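Local structure of hydrazine synthase beta subunit (Candidatus Kuenenia stuttgartiensis, 5C2V) at the interface of chains A and B. The protein forms part of the hydrazine synthase complex, which condenses nitric oxide with ammonium, and may modulate passage of the hydroxylamine intermediate between the gamma and alpha active sites. Coordinates in Å, arbitrary orientation; residue numbers count along the deposited sequence, not the author numbering. Chains: chain A, Hydrazine synthase beta subunit; chain B, Hydrazine synthase gamma subunit.

The interface of chains A and B. Residues chain A 10, 12, 14, 339-340, 342; chain B 13, 15, 44.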
# COMPACT_ATOMS: atom_id res chain seq x y z
N THR A 10 40.46 -49.76 -16.99
CA THR A 10 39.96 -48.81 -17.99
C THR A 10 41.11 -48.23 -18.80
O THR A 10 42.23 -48.10 -18.31
CB THR A 10 39.16 -47.67 -17.33
OG1 THR A 10 38.75 -46.74 -18.35
CG2 THR A 10 40.01 -46.94 -16.30
N LEU A 12 40.86 -45.23 -20.09
CA LEU A 12 40.66 -43.79 -19.99
C LEU A 12 41.46 -43.16 -18.86
O LEU A 12 41.50 -43.70 -17.75
CB LEU A 12 39.18 -43.48 -19.82
CG LEU A 12 38.26 -44.11 -20.88
CD1 LEU A 12 36.81 -43.82 -20.57
CD2 LEU A 12 38.64 -43.62 -22.26
N GLY A 14 41.02 -40.20 -17.16
CA GLY A 14 40.21 -39.73 -16.05
C GLY A 14 40.79 -38.58 -15.25
O GLY A 14 41.05 -38.73 -14.06
N TYR A 339 36.90 -35.25 -15.71
CA TYR A 339 37.20 -36.66 -15.47
C TYR A 339 36.48 -37.62 -16.41
O TYR A 339 37.11 -38.43 -17.09
CB TYR A 339 36.86 -37.01 -14.02
CG TYR A 339 36.99 -38.47 -13.65
CD1 TYR A 339 35.91 -39.34 -13.74
CD2 TYR A 339 38.20 -38.98 -13.18
CE1 TYR A 339 36.03 -40.68 -13.40
CE2 TYR A 339 38.33 -40.31 -12.84
CZ TYR A 339 37.24 -41.16 -12.94
OH TYR A 339 37.37 -42.48 -12.60
N PHE A 340 35.15 -37.53 -16.45
CA PHE A 340 34.35 -38.46 -17.23
C PHE A 340 34.50 -38.23 -18.73
O PHE A 340 34.56 -39.17 -19.51
CB PHE A 340 32.88 -38.38 -16.83
CG PHE A 340 32.62 -38.79 -15.41
CD1 PHE A 340 32.69 -40.12 -15.03
CD2 PHE A 340 32.29 -37.84 -14.45
CE1 PHE A 340 32.45 -40.50 -13.73
CE2 PHE A 340 32.04 -38.22 -13.14
CZ PHE A 340 32.13 -39.55 -12.78
N ASN A 342 37.06 -36.95 -20.00
CA ASN A 342 38.49 -37.11 -20.25
C ASN A 342 39.08 -35.94 -21.03
O ASN A 342 39.81 -36.15 -21.99
CB ASN A 342 38.76 -38.41 -21.01
CG ASN A 342 38.43 -39.64 -20.19
OD1 ASN A 342 38.79 -39.74 -19.02
ND2 ASN A 342 37.74 -40.59 -20.81
N ALA B 13 40.53 -40.36 -24.54
CA ALA B 13 39.49 -40.77 -25.47
C ALA B 13 38.13 -40.21 -25.06
O ALA B 13 37.89 -39.94 -23.88
CB ALA B 13 39.43 -42.28 -25.58
N TRP B 15 34.30 -40.06 -24.04
CA TRP B 15 33.42 -40.92 -23.25
C TRP B 15 32.08 -40.24 -22.96
O TRP B 15 32.04 -39.11 -22.47
CB TRP B 15 34.10 -41.32 -21.94
CG TRP B 15 33.32 -42.30 -21.12
CD1 TRP B 15 33.38 -43.67 -21.21
CD2 TRP B 15 32.37 -42.01 -20.09
NE1 TRP B 15 32.53 -44.24 -20.30
CE2 TRP B 15 31.89 -43.24 -19.60
CE3 TRP B 15 31.87 -40.83 -19.54
CZ2 TRP B 15 30.94 -43.32 -18.58
CZ3 TRP B 15 30.93 -40.91 -18.53
CH2 TRP B 15 30.48 -42.15 -18.06
N ARG B 44 31.97 -47.83 -15.05
CA ARG B 44 32.29 -46.41 -15.16
C ARG B 44 31.02 -45.57 -15.27
O ARG B 44 30.92 -44.50 -14.67
CB ARG B 44 33.21 -46.15 -16.35
CG ARG B 44 33.96 -44.83 -16.27
CD ARG B 44 35.04 -44.73 -17.33
NE ARG B 44 35.99 -43.65 -17.04
CZ ARG B 44 35.86 -42.40 -17.47
NH1 ARG B 44 34.82 -42.06 -18.22
NH2 ARG B 44 36.77 -41.49 -17.15
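In the turn between beta-strands 333-338 and 343-348 of the beta-propeller subunit, A:Tyr339 and A:Phe340 have helix-like backbone torsions and turn their carbonyl oxygens towards B:Arg44, on helix 43-51 of the gamma subunit; A:Asn342 closes the turn in a left-handed conformation (phi 55°, psi 47°), which asparagine tolerates well. This beta-gamma contact belongs to the hydrazine synthase heterotrimer. Arginine suits the site because its chain, extended from CG to NE, delivers a flat double donor. B:Arg44 NH1 bonds A:Phe340 O at 3.2 Å, nearly straight and on a lone pair, while B:Arg44 NH2 reaches A:Tyr339 O at 3.1 Å from above that carbonyl plane. Both oxygens lie close to the guanidinium plane, which should restrain its rotation. B:Arg44 NH2 also sits over one face of the A:Tyr339 ring, towards the rim and 4.2 Å from the ring centroid, a cation-pi contact with nearly parallel planes. One guanidinium face carries A:Leu12, whose CD1 comes within 3.5 Å of B:Arg44 CZ; the same methyl also meets CD1 of the B:Trp15 indole, while the other, CD2, packs on B:Ala13 CB at 3.7 Å. A:Thr10 OG1 accepts from A:Leu12 N, which may help hold the leucine's loop. A methyl side chain probably helps B:Ala13 come close enough for A:Asn342 ND2 to donate to B:Ala13 O at 3.1 Å. The same amide uses OD1 to accept from A:Gly14 N at 2.9 Å, where glycine readily adopts left-handed torsions, tying the segment that bears A:Leu12 to the turn. B:Trp15, its CG anti to the backbone N (chi1 -174°), lays the broad indole beside A:Phe340, with CZ3 3.6 Å from A:Phe340 CB, and places one face under B:Arg44 NH1.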